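Long-range contacts in 336aa long hypothetical dTDP-glucose 4,6-dehydratase (Pyrococcus horikoshii, PDB 2HUN), which binds NAD(+) and probably acts as a dTDP-glucose 4,6-dehydratase, converting dTDP-glucose to its 4-keto-6-deoxy form: residues V32-K37 with P54-V59; S86-S91 with P147-S152; V224-L229 with L292-K297. One frame throughout, in Å; residues are numbered along the deposited sequence.

Contact 1: residues V32-K37 with P54-V59. With NAD (nicotinamide-adenine-dinucleotide), chain C.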
loop_
_atom_site.group_PDB
_atom_site.type_symbol
_atom_site.label_atom_id
_atom_site.label_comp_id
_atom_site.label_asym_id
_atom_site.label_seq_id
_atom_site.Cartn_x
_atom_site.Cartn_y
_atom_site.Cartn_z
ATOM N N VAL A 32 -13.335 3.233 27.119
ATOM C CA VAL A 32 -12.959 3.769 25.828
ATOM C C VAL A 32 -12.305 5.144 25.882
ATOM O O VAL A 32 -12.758 6.044 26.589
ATOM C CB VAL A 32 -14.185 3.871 24.905
ATOM C CG1 VAL A 32 -13.835 4.691 23.669
ATOM C CG2 VAL A 32 -14.660 2.475 24.509
ATOM N N ILE A 33 -11.222 5.286 25.135
ATOM C CA ILE A 33 -10.538 6.554 25.009
ATOM C C ILE A 33 -10.674 6.834 23.527
ATOM O O ILE A 33 -10.193 6.056 22.703
ATOM C CB ILE A 33 -9.047 6.473 25.338
ATOM C CG1 ILE A 33 -8.844 6.173 26.821
ATOM C CG2 ILE A 33 -8.378 7.782 24.949
ATOM C CD1 ILE A 33 -7.390 5.951 27.196
ATOM N N ASN A 34 -11.344 7.927 23.193
ATOM C CA ASN A 34 -11.560 8.309 21.809
ATOM C C ASN A 34 -10.632 9.440 21.401
ATOM O O ASN A 34 -10.697 10.536 21.953
ATOM C CB ASN A 34 -13.037 8.714 21.620
ATOM C CG ASN A 34 -13.296 9.428 20.306
ATOM O OD1 ASN A 34 -12.527 9.308 19.359
ATOM N ND2 ASN A 34 -14.405 10.163 20.240
ATOM N N ILE A 35 -9.747 9.168 20.448
ATOM C CA ILE A 35 -8.841 10.196 19.970
ATOM C C ILE A 35 -9.345 10.584 18.590
ATOM O O ILE A 35 -9.466 9.750 17.696
ATOM C CB ILE A 35 -7.369 9.699 19.910
ATOM C CG1 ILE A 35 -6.475 10.810 19.359
ATOM C CG2 ILE A 35 -7.262 8.433 19.067
ATOM C CD1 ILE A 35 -4.993 10.492 19.401
ATOM N N ASP A 36 -9.688 11.857 18.446
ATOM C CA ASP A 36 -10.209 12.370 17.200
ATOM C C ASP A 36 -9.714 13.787 17.107
ATOM O O ASP A 36 -9.682 14.532 18.076
ATOM C CB ASP A 36 -11.739 12.341 17.200
ATOM C CG ASP A 36 -12.330 12.401 15.796
ATOM O OD1 ASP A 36 -12.199 13.441 15.124
ATOM O OD2 ASP A 36 -12.931 11.392 15.365
ATOM N N LYS A 37 -9.346 14.138 15.898
ATOM C CA LYS A 37 -8.792 15.415 15.580
ATOM C C LYS A 37 -9.874 16.491 15.347
ATOM O O LYS A 37 -9.588 17.694 15.295
ATOM C CB LYS A 37 -7.912 15.161 14.362
ATOM C CG LYS A 37 -8.627 14.930 13.023
ATOM C CD LYS A 37 -7.623 14.927 11.836
ATOM C CE LYS A 37 -8.323 15.160 10.489
ATOM N NZ LYS A 37 -7.409 15.105 9.306
ATOM N N PRO A 54 -18.240 7.761 33.029
ATOM C CA PRO A 54 -16.885 7.534 33.546
ATOM C C PRO A 54 -15.994 6.591 32.732
ATOM O O PRO A 54 -14.768 6.692 32.775
ATOM C CB PRO A 54 -17.142 7.018 34.964
ATOM C CG PRO A 54 -18.459 6.322 34.833
ATOM C CD PRO A 54 -19.249 7.304 33.998
ATOM N N ARG A 55 -16.605 5.678 31.991
ATOM C CA ARG A 55 -15.841 4.724 31.195
ATOM C C ARG A 55 -15.364 5.310 29.868
ATOM O O ARG A 55 -14.621 4.661 29.130
ATOM C CB ARG A 55 -16.687 3.483 30.919
ATOM C CG ARG A 55 -17.134 2.730 32.154
ATOM C CD ARG A 55 -18.095 1.635 31.753
ATOM N NE ARG A 55 -19.248 2.200 31.061
ATOM C CZ ARG A 55 -20.093 1.501 30.313
ATOM N NH1 ARG A 55 -19.917 0.199 30.151
ATOM N NH2 ARG A 55 -21.115 2.106 29.726
ATOM N N TYR A 56 -15.783 6.538 29.573
ATOM C CA TYR A 56 -15.415 7.202 28.325
ATOM C C TYR A 56 -14.503 8.414 28.542
ATOM O O TYR A 56 -14.696 9.191 29.466
ATOM C CB TYR A 56 -16.688 7.635 27.581
ATOM C CG TYR A 56 -16.438 8.438 26.320
ATOM C CD1 TYR A 56 -16.215 7.810 25.095
ATOM C CD2 TYR A 56 -16.410 9.831 26.358
ATOM C CE1 TYR A 56 -15.972 8.555 23.939
ATOM C CE2 TYR A 56 -16.165 10.582 25.215
ATOM C CZ TYR A 56 -15.948 9.940 24.010
ATOM O OH TYR A 56 -15.713 10.692 22.882
ATOM N N THR A 57 -13.500 8.559 27.683
ATOM C CA THR A 57 -12.570 9.683 27.764
ATOM C C THR A 57 -12.284 10.151 26.348
ATOM O O THR A 57 -11.945 9.340 25.485
ATOM C CB THR A 57 -11.218 9.280 28.386
ATOM O OG1 THR A 57 -11.438 8.567 29.603
ATOM C CG2 THR A 57 -10.385 10.516 28.681
ATOM N N PHE A 58 -12.426 11.449 26.105
ATOM C CA PHE A 58 -12.152 11.995 24.784
ATOM C C PHE A 58 -10.831 12.745 24.756
ATOM O O PHE A 58 -10.554 13.588 25.615
ATOM C CB PHE A 58 -13.261 12.940 24.325
ATOM C CG PHE A 58 -12.901 13.729 23.094
ATOM C CD1 PHE A 58 -12.490 13.084 21.932
ATOM C CD2 PHE A 58 -12.945 15.119 23.105
ATOM C CE1 PHE A 58 -12.125 13.809 20.801
ATOM C CE2 PHE A 58 -12.582 15.856 21.977
ATOM C CZ PHE A 58 -12.170 15.200 20.825
ATOM N N VAL A 59 -10.018 12.428 23.757
ATOM C CA VAL A 59 -8.732 13.074 23.584
ATOM C C VAL A 59 -8.660 13.682 22.194
ATOM O O VAL A 59 -8.661 12.970 21.183
ATOM C CB VAL A 59 -7.558 12.079 23.754
ATOM C CG1 VAL A 59 -6.234 12.791 23.490
ATOM C CG2 VAL A 59 -7.569 11.491 25.164
HETATM P PA NAD C . -15.919 9.945 8.967
HETATM O O1A NAD C . -15.397 10.862 7.942
HETATM O O2A NAD C . -17.342 10.058 9.398
HETATM O O5B NAD C . -15.014 10.136 10.277
HETATM C C5B NAD C . -13.583 10.021 10.275
HETATM C C4B NAD C . -13.178 10.416 11.702
HETATM O O4B NAD C . -11.752 10.295 11.868
HETATM C C3B NAD C . -13.543 11.898 12.000
HETATM O O3B NAD C . -14.167 12.009 13.290
HETATM C C2B NAD C . -12.191 12.622 11.862
HETATM O O2B NAD C . -12.043 13.839 12.595
HETATM C C1B NAD C . -11.204 11.538 12.297
HETATM N N9A NAD C . -9.850 11.685 11.719
HETATM C C8A NAD C . -9.501 11.803 10.424
HETATM N N7A NAD C . -8.177 11.913 10.333
HETATM C C5A NAD C . -7.664 11.867 11.559
HETATM C C6A NAD C . -6.351 11.936 12.101
HETATM N N6A NAD C . -5.263 12.083 11.358
HETATM N N1A NAD C . -6.229 11.847 13.508
HETATM C C2A NAD C . -7.367 11.699 14.315
HETATM N N3A NAD C . -8.603 11.637 13.803
HETATM C C4A NAD C . -8.738 11.718 12.453
HETATM O O3 NAD C . -15.816 8.514 8.284
HETATM P PN NAD C . -16.213 7.029 8.665
HETATM O O1N NAD C . -17.147 6.667 7.560
HETATM O O2N NAD C . -16.789 6.936 10.022
HETATM O O5D NAD C . -14.870 6.166 8.413
HETATM C C5D NAD C . -14.240 5.352 9.407
HETATM C C4D NAD C . -13.279 4.359 8.705
HETATM O O4D NAD C . -14.016 3.355 7.988
HETATM C C3D NAD C . -12.335 5.052 7.713
HETATM O O3D NAD C . -11.005 4.497 7.884
HETATM C C2D NAD C . -12.943 4.695 6.328
HETATM O O2D NAD C . -11.912 4.649 5.337
HETATM C C1D NAD C . -13.585 3.347 6.614
HETATM N N1N NAD C . -14.738 3.008 5.754
HETATM C C2N NAD C . -15.982 3.722 5.816
HETATM C C3N NAD C . -17.034 3.327 4.972
HETATM C C7N NAD C . -18.405 4.042 4.994
HETATM O O7N NAD C . -19.345 3.544 4.363
HETATM N N7N NAD C . -18.550 5.159 5.697
HETATM C C4N NAD C . -16.861 2.242 4.075
HETATM C C5N NAD C . -15.631 1.554 4.027
HETATM C C6N NAD C . -14.563 1.924 4.860
HETATM O O HOH W 1 -11.795 6.145 29.316
#

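Contact 2: residues S86-S91 with P147-S152. With NAD (nicotinamide-adenine-dinucleotide), chain C.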
loop_
_atom_site.group_PDB
_atom_site.type_symbol
_atom_site.label_atom_id
_atom_site.label_comp_id
_atom_site.label_asym_id
_atom_site.label_seq_id
_atom_site.Cartn_x
_atom_site.Cartn_y
_atom_site.Cartn_z
ATOM N N SER A 86 -11.538 10.504 4.146
ATOM C CA SER A 86 -12.170 9.638 3.146
ATOM C C SER A 86 -12.974 10.266 2.018
ATOM O O SER A 86 -13.740 9.575 1.347
ATOM C CB SER A 86 -13.078 8.639 3.860
ATOM O OG SER A 86 -14.096 9.325 4.570
ATOM N N HIS A 87 -12.799 11.560 1.797
ATOM C CA HIS A 87 -13.549 12.239 0.748
ATOM C C HIS A 87 -12.828 12.138 -0.593
ATOM O O HIS A 87 -11.903 12.900 -0.863
ATOM C CB HIS A 87 -13.727 13.707 1.127
ATOM C CG HIS A 87 -14.709 14.434 0.275
ATOM N ND1 HIS A 87 -14.438 14.806 -1.028
ATOM C CD2 HIS A 87 -15.948 14.892 0.543
ATOM C CE1 HIS A 87 -15.475 15.467 -1.514
ATOM N NE2 HIS A 87 -16.404 15.535 -0.580
ATOM N N VAL A 88 -13.275 11.211 -1.440
ATOM C CA VAL A 88 -12.657 10.987 -2.741
ATOM C C VAL A 88 -12.298 12.254 -3.520
ATOM O O VAL A 88 -11.122 12.512 -3.749
ATOM C CB VAL A 88 -13.541 10.081 -3.625
ATOM C CG1 VAL A 88 -12.850 9.828 -4.955
ATOM C CG2 VAL A 88 -13.795 8.761 -2.913
ATOM N N ASP A 89 -13.288 13.046 -3.929
ATOM C CA ASP A 89 -12.990 14.256 -4.695
ATOM C C ASP A 89 -11.970 15.140 -3.997
ATOM O O ASP A 89 -11.132 15.765 -4.646
ATOM C CB ASP A 89 -14.265 15.056 -4.981
ATOM C CG ASP A 89 -15.169 14.359 -5.970
ATOM O OD1 ASP A 89 -14.641 13.692 -6.883
ATOM O OD2 ASP A 89 -16.403 14.484 -5.845
ATOM N N ARG A 90 -12.042 15.197 -2.673
ATOM C CA ARG A 90 -11.087 15.990 -1.914
ATOM C C ARG A 90 -9.688 15.369 -2.018
ATOM O O ARG A 90 -8.686 16.087 -1.978
ATOM C CB ARG A 90 -11.523 16.083 -0.446
ATOM C CG ARG A 90 -12.435 17.274 -0.150
ATOM C CD ARG A 90 -13.162 17.136 1.182
ATOM N NE ARG A 90 -12.292 16.796 2.296
ATOM C CZ ARG A 90 -11.606 17.697 2.983
ATOM N NH1 ARG A 90 -11.707 18.979 2.658
ATOM N NH2 ARG A 90 -10.823 17.320 3.986
ATOM N N SER A 91 -9.619 14.042 -2.162
ATOM C CA SER A 91 -8.322 13.362 -2.263
ATOM C C SER A 91 -7.671 13.623 -3.619
ATOM O O SER A 91 -6.451 13.618 -3.741
ATOM C CB SER A 91 -8.470 11.844 -2.020
ATOM O OG SER A 91 -9.068 11.162 -3.110
ATOM N N PRO A 147 -6.251 0.491 -6.288
ATOM C CA PRO A 147 -6.890 1.753 -5.901
ATOM C C PRO A 147 -6.973 2.722 -7.080
ATOM O O PRO A 147 -6.020 2.851 -7.843
ATOM C CB PRO A 147 -5.985 2.265 -4.788
ATOM C CG PRO A 147 -4.622 1.772 -5.218
ATOM C CD PRO A 147 -4.933 0.346 -5.640
ATOM N N SER A 148 -8.112 3.396 -7.230
ATOM C CA SER A 148 -8.285 4.329 -8.340
ATOM C C SER A 148 -8.299 5.796 -7.926
ATOM O O SER A 148 -8.533 6.662 -8.757
ATOM C CB SER A 148 -9.573 4.011 -9.112
ATOM O OG SER A 148 -10.717 4.265 -8.320
ATOM N N SER A 149 -8.051 6.076 -6.651
ATOM C CA SER A 149 -8.017 7.461 -6.179
ATOM C C SER A 149 -6.958 7.607 -5.099
ATOM O O SER A 149 -6.523 6.616 -4.517
ATOM C CB SER A 149 -9.382 7.880 -5.612
ATOM O OG SER A 149 -9.646 7.262 -4.358
ATOM N N PRO A 150 -6.516 8.846 -4.822
ATOM C CA PRO A 150 -5.499 9.029 -3.784
ATOM C C PRO A 150 -6.038 8.534 -2.449
ATOM O O PRO A 150 -5.291 8.044 -1.601
ATOM C CB PRO A 150 -5.259 10.539 -3.795
ATOM C CG PRO A 150 -5.470 10.888 -5.240
ATOM C CD PRO A 150 -6.731 10.097 -5.570
ATOM N N TYR A 151 -7.344 8.666 -2.261
ATOM C CA TYR A 151 -7.950 8.207 -1.025
ATOM C C TYR A 151 -7.760 6.698 -0.855
ATOM O O TYR A 151 -7.237 6.245 0.165
ATOM C CB TYR A 151 -9.449 8.527 -0.996
ATOM C CG TYR A 151 -10.229 7.667 -0.021
ATOM C CD1 TYR A 151 -9.972 7.723 1.349
ATOM C CD2 TYR A 151 -11.199 6.767 -0.472
ATOM C CE1 TYR A 151 -10.655 6.904 2.250
ATOM C CE2 TYR A 151 -11.893 5.941 0.426
ATOM C CZ TYR A 151 -11.614 6.016 1.784
ATOM O OH TYR A 151 -12.299 5.224 2.688
ATOM N N SER A 152 -8.192 5.922 -1.847
ATOM C CA SER A 152 -8.082 4.472 -1.747
ATOM C C SER A 152 -6.629 4.007 -1.850
ATOM O O SER A 152 -6.261 2.977 -1.293
ATOM C CB SER A 152 -8.965 3.776 -2.804
ATOM O OG SER A 152 -8.602 4.127 -4.130
HETATM P PA NAD C . -15.919 9.945 8.967
HETATM O O1A NAD C . -15.397 10.862 7.942
HETATM O O2A NAD C . -17.342 10.058 9.398
HETATM O O5B NAD C . -15.014 10.136 10.277
HETATM C C5B NAD C . -13.583 10.021 10.275
HETATM C C4B NAD C . -13.178 10.416 11.702
HETATM O O4B NAD C . -11.752 10.295 11.868
HETATM C C3B NAD C . -13.543 11.898 12.000
HETATM O O3B NAD C . -14.167 12.009 13.290
HETATM C C2B NAD C . -12.191 12.622 11.862
HETATM O O2B NAD C . -12.043 13.839 12.595
HETATM C C1B NAD C . -11.204 11.538 12.297
HETATM N N9A NAD C . -9.850 11.685 11.719
HETATM C C8A NAD C . -9.501 11.803 10.424
HETATM N N7A NAD C . -8.177 11.913 10.333
HETATM C C5A NAD C . -7.664 11.867 11.559
HETATM C C6A NAD C . -6.351 11.936 12.101
HETATM N N6A NAD C . -5.263 12.083 11.358
HETATM N N1A NAD C . -6.229 11.847 13.508
HETATM C C2A NAD C . -7.367 11.699 14.315
HETATM N N3A NAD C . -8.603 11.637 13.803
HETATM C C4A NAD C . -8.738 11.718 12.453
HETATM O O3 NAD C . -15.816 8.514 8.284
HETATM P PN NAD C . -16.213 7.029 8.665
HETATM O O1N NAD C . -17.147 6.667 7.560
HETATM O O2N NAD C . -16.789 6.936 10.022
HETATM O O5D NAD C . -14.870 6.166 8.413
HETATM C C5D NAD C . -14.240 5.352 9.407
HETATM C C4D NAD C . -13.279 4.359 8.705
HETATM O O4D NAD C . -14.016 3.355 7.988
HETATM C C3D NAD C . -12.335 5.052 7.713
HETATM O O3D NAD C . -11.005 4.497 7.884
HETATM C C2D NAD C . -12.943 4.695 6.328
HETATM O O2D NAD C . -11.912 4.649 5.337
HETATM C C1D NAD C . -13.585 3.347 6.614
HETATM N N1N NAD C . -14.738 3.008 5.754
HETATM C C2N NAD C . -15.982 3.722 5.816
HETATM C C3N NAD C . -17.034 3.327 4.972
HETATM C C7N NAD C . -18.405 4.042 4.994
HETATM O O7N NAD C . -19.345 3.544 4.363
HETATM N N7N NAD C . -18.550 5.159 5.697
HETATM C C4N NAD C . -16.861 2.242 4.075
HETATM C C5N NAD C . -15.631 1.554 4.027
HETATM C C6N NAD C . -14.563 1.924 4.860
#

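Contact 3: residues V224-L229 with L292-K297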
loop_
_atom_site.group_PDB
_atom_site.type_symbol
_atom_site.label_atom_id
_atom_site.label_comp_id
_atom_site.label_asym_id
_atom_site.label_seq_id
_atom_site.Cartn_x
_atom_site.Cartn_y
_atom_site.Cartn_z
ATOM N N VAL A 224 -20.147 -2.879 12.913
ATOM C CA VAL A 224 -19.675 -2.782 14.293
ATOM C C VAL A 224 -19.540 -4.159 14.938
ATOM O O VAL A 224 -18.540 -4.446 15.594
ATOM C CB VAL A 224 -20.634 -1.900 15.140
ATOM C CG1 VAL A 224 -20.422 -2.159 16.617
ATOM C CG2 VAL A 224 -20.375 -0.422 14.842
ATOM N N ARG A 225 -20.546 -5.008 14.744
ATOM C CA ARG A 225 -20.522 -6.353 15.309
ATOM C C ARG A 225 -19.362 -7.151 14.730
ATOM O O ARG A 225 -18.706 -7.922 15.447
ATOM C CB ARG A 225 -21.856 -7.064 15.043
ATOM C CG ARG A 225 -23.002 -6.546 15.921
ATOM C CD ARG A 225 -24.367 -7.059 15.465
ATOM N NE ARG A 225 -25.461 -6.516 16.274
ATOM C CZ ARG A 225 -25.782 -6.937 17.497
ATOM N NH1 ARG A 225 -25.095 -7.920 18.068
ATOM N NH2 ARG A 225 -26.781 -6.366 18.160
ATOM N N ALA A 226 -19.106 -6.961 13.435
ATOM C CA ALA A 226 -18.005 -7.642 12.768
ATOM C C ALA A 226 -16.670 -7.180 13.360
ATOM O O ALA A 226 -15.807 -8.000 13.655
ATOM C CB ALA A 226 -18.038 -7.356 11.265
ATOM N N ILE A 227 -16.497 -5.871 13.526
ATOM C CA ILE A 227 -15.258 -5.346 14.095
ATOM C C ILE A 227 -15.031 -5.943 15.487
ATOM O O ILE A 227 -13.919 -6.361 15.822
ATOM C CB ILE A 227 -15.295 -3.797 14.200
ATOM C CG1 ILE A 227 -15.338 -3.182 12.796
ATOM C CG2 ILE A 227 -14.076 -3.294 14.982
ATOM C CD1 ILE A 227 -15.362 -1.653 12.757
ATOM N N GLU A 228 -16.089 -5.982 16.291
ATOM C CA GLU A 228 -16.003 -6.539 17.638
ATOM C C GLU A 228 -15.495 -7.972 17.564
ATOM O O GLU A 228 -14.582 -8.363 18.295
ATOM C CB GLU A 228 -17.379 -6.525 18.317
ATOM C CG GLU A 228 -17.432 -7.312 19.633
ATOM C CD GLU A 228 -18.799 -7.288 20.307
ATOM O OE1 GLU A 228 -19.821 -7.486 19.615
ATOM O OE2 GLU A 228 -18.851 -7.087 21.538
ATOM N N LEU A 229 -16.102 -8.749 16.669
ATOM C CA LEU A 229 -15.747 -10.143 16.480
ATOM C C LEU A 229 -14.283 -10.285 16.070
ATOM O O LEU A 229 -13.567 -11.132 16.597
ATOM C CB LEU A 229 -16.659 -10.756 15.410
ATOM C CG LEU A 229 -16.939 -12.253 15.493
ATOM C CD1 LEU A 229 -17.388 -12.624 16.902
ATOM C CD2 LEU A 229 -18.027 -12.607 14.482
ATOM N N LEU A 292 -14.836 -16.761 11.779
ATOM C CA LEU A 292 -15.415 -16.130 12.957
ATOM C C LEU A 292 -16.929 -16.254 13.084
ATOM O O LEU A 292 -17.520 -15.725 14.028
ATOM C CB LEU A 292 -15.013 -14.656 12.991
ATOM C CG LEU A 292 -13.542 -14.353 12.702
ATOM C CD1 LEU A 292 -13.267 -12.870 12.958
ATOM C CD2 LEU A 292 -12.648 -15.223 13.567
ATOM N N LYS A 293 -17.557 -16.944 12.136
ATOM C CA LYS A 293 -19.004 -17.137 12.160
ATOM C C LYS A 293 -19.813 -15.846 12.106
ATOM O O LYS A 293 -20.927 -15.788 12.626
ATOM C CB LYS A 293 -19.418 -17.936 13.400
ATOM C CG LYS A 293 -19.157 -19.427 13.292
ATOM C CD LYS A 293 -17.690 -19.713 13.066
ATOM C CE LYS A 293 -17.408 -21.200 12.881
ATOM N NZ LYS A 293 -15.936 -21.402 12.712
ATOM N N TRP A 294 -19.265 -14.810 11.477
ATOM C CA TRP A 294 -19.988 -13.550 11.359
ATOM C C TRP A 294 -21.080 -13.619 10.292
ATOM O O TRP A 294 -20.838 -14.088 9.182
ATOM C CB TRP A 294 -19.054 -12.399 10.986
ATOM C CG TRP A 294 -19.825 -11.120 10.766
ATOM C CD1 TRP A 294 -20.373 -10.320 11.726
ATOM C CD2 TRP A 294 -20.191 -10.542 9.506
ATOM N NE1 TRP A 294 -21.060 -9.279 11.144
ATOM C CE2 TRP A 294 -20.963 -9.392 9.782
ATOM C CE3 TRP A 294 -19.943 -10.886 8.169
ATOM C CZ2 TRP A 294 -21.490 -8.582 8.772
ATOM C CZ3 TRP A 294 -20.466 -10.081 7.165
ATOM C CH2 TRP A 294 -21.231 -8.941 7.473
ATOM N N ARG A 295 -22.268 -13.128 10.636
ATOM C CA ARG A 295 -23.408 -13.077 9.721
ATOM C C ARG A 295 -24.134 -11.750 9.975
ATOM O O ARG A 295 -24.157 -11.255 11.104
ATOM C CB ARG A 295 -24.399 -14.216 10.004
ATOM C CG ARG A 295 -23.854 -15.639 9.910
ATOM C CD ARG A 295 -23.878 -16.170 8.485
ATOM N NE ARG A 295 -23.512 -17.588 8.439
ATOM C CZ ARG A 295 -23.439 -18.304 7.326
ATOM N NH1 ARG A 295 -23.709 -17.736 6.158
ATOM N NH2 ARG A 295 -23.089 -19.584 7.380
ATOM N N PRO A 296 -24.727 -11.149 8.931
ATOM C CA PRO A 296 -25.431 -9.889 9.197
ATOM C C PRO A 296 -26.619 -10.201 10.105
ATOM O O PRO A 296 -27.265 -11.248 9.954
ATOM C CB PRO A 296 -25.870 -9.437 7.807
ATOM C CG PRO A 296 -24.777 -9.975 6.929
ATOM C CD PRO A 296 -24.585 -11.373 7.482
ATOM N N LYS A 297 -26.899 -9.310 11.051
ATOM C CA LYS A 297 -28.012 -9.511 11.981
ATOM C C LYS A 297 -29.307 -8.908 11.433
ATOM O O LYS A 297 -30.406 -9.328 11.793
ATOM C CB LYS A 297 -27.677 -8.871 13.336
ATOM C CG LYS A 297 -28.822 -8.868 14.341
ATOM C CD LYS A 297 -28.434 -8.128 15.621
ATOM C CE LYS A 297 -29.592 -8.073 16.613
ATOM N NZ LYS A 297 -30.018 -9.440 17.038
#

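Contact 1: residues V32-K37 with P54-V59
Arg55 opens the contact through its backbone: its carbonyl O accepts from Val32 N at 2.8 Å, with an N-H...O angle of 169°, so the bond is nearly straight. Its guanidinium turns elsewhere, NH1 donating to Leu24 O. Tyr56 pairs with Val32, and its CG stands anti to the backbone N (chi1 175°). The ring extends beside Asn34, where CE1 comes to 3.7 Å from Asn34 CB. Thr57 is bonded through both backbone groups: its N donates to Val32 O and its O accepts from Asn34 N, each at 2.8 Å. A water that donates to Val32 O also lies close to Thr57 OG1, bridging the two strands. Phe58 lays CD1 3.1 Å from Asn34 O, with CE1 farther along near Asp36 O. Val59 closes the run, its N donating to Asn34 O and its O accepting from Asp36 N at 3.1 Å; its CG2 lies 3.8 Å from Ile33 CG2 on the face shared by Ile33, Ile35, Thr57 and Val59. The alternating bonds and the 19° between strand directions define a parallel pair. Beyond it, Asp36 grips the adenosine ribose of NAD as two hydroxyls donate to its carboxylate, O2B to OD1 at 2.6 Å and O3B to OD2, the acidic strand end familiar from NAD-binding Rossmann folds. Strand 31-36 lies between strands 5-9 and 56-60; helix 14-26 packs on Val32, Asn34 and Tyr56, while helix 66-74 meets Ile35 and Val59 on the other face.

Contact 2: residues S86-S91 with P147-S152
Tyr151 lays its ring against Ser86, with CE1 3.3 Å from Ser86 CA and Ser86 O 4.0 Å above the ring centre. A chi1 of 159° sets CG anti to the backbone N, and the ring beyond it extends past Ser86 to NAD. NAD O2D lies at the ring edge, in its plane, 2.7 Å from Tyr151 OH in a hydrogen bond that either could donate. Val88 crosses the tyrosine side chain at about a right angle, CG2 lying 4.1 Å from Tyr151 CD2, while its CG1 meets Ser149 CB. Ser91 places OG between its backbone N and carbonyl carbon (chi1 74°); OG donates to Val88 O at 2.5 Å, on a lone pair, and rests 3.4 Å from Tyr151 CB. Ser149 and Ser152 form a capping box at the start of helix 150-168, Ser152 N donating to Ser149 OG with an angle of 175°. A phenylalanine at Tyr151 would probably leave the ribose O2D without this mate while the ring still packed on Ser86. Tyr151 and Lys155 both bond NAD and match the YxxxK pattern of short-chain dehydrogenases, in whose members this tyrosine is catalytic, so a similar role is probable here.

Contact 3: residues V224-L229 with L292-K297
The Trp294 indole presents one face to Ala226, whose CB lies 3.8 Å from the centroid of the five-membered ring and 18° off its normal, a CH-pi contact. On the opposite face, toward the rim, sits Pro296 N, so the ring is placed between the helix and its own following chain. Leu229 CD2 approaches the indole at its edge, near the ring plane, and packs 3.6 Å from Trp294 CB. A chi1 of 176° sets CG anti to the backbone N, and the indole beyond it faces the helix. The second flat group is the Arg225 guanidinium: Lys297 CD lies over one face, 3.2 Å above the plane and offset toward the rim. The two side chains cross obliquely, with Lys297 CE 3.6 Å from Arg225 NH2.

Farther along the helix, the Leu229 and Leu292 side chains run alongside each other, one pointing each way. Leu229 CD2 touches Leu292 O at 3.2 Å and Leu292 CB at 3.9 Å, while Leu292 CD1 reaches back to Leu229 O at 4.0 Å. Thus Arg225, Ala226 and Leu229, spaced along one side of helix 220-233, meet Lys297, Trp294 and Leu292 in reverse order, and the loop runs against the helix direction. Lys293, with positive phi (61°), is where the chain leaves helix 286-292 to begin that path.

Ile242 of strand 239-242 touches both Ala226 and Trp294, and Tyr240 packs against Leu292. No hydrogen bond spans the segments. Polar ties lie just outside them: Arg225 NH2 forms a salt bridge with Glu221, and Lys297 N donates to Asp222 OD1. The contact is therefore joined chiefly by apolar and CH-pi packing. The Lys297 ammonium (NZ) stays 4.6 Å from Arg225 NH2, and the salt bridge to Glu221 would probably ease the repulsion.

In the fold
The three contacts follow one another along the chain, each closing before the next opens, and none touches another. Contacts 1 and 2 have centres 28 Å apart, with nearest atoms about 7 Å apart, yet both meet NAD: contact 1 at the adenosine end, contact 2 at the ribose next to the nicotinamide. They thus mark two ends of one cofactor site. Contact 3 lies 24 Å from contact 1 and 27 Å from contact 2, centre to centre, across the chain's centre from the latter. Its helix 220-233 packs on helix 14-26, which also covers contact 1, so that helix links the two; contact 2 additionally borders the second subunit.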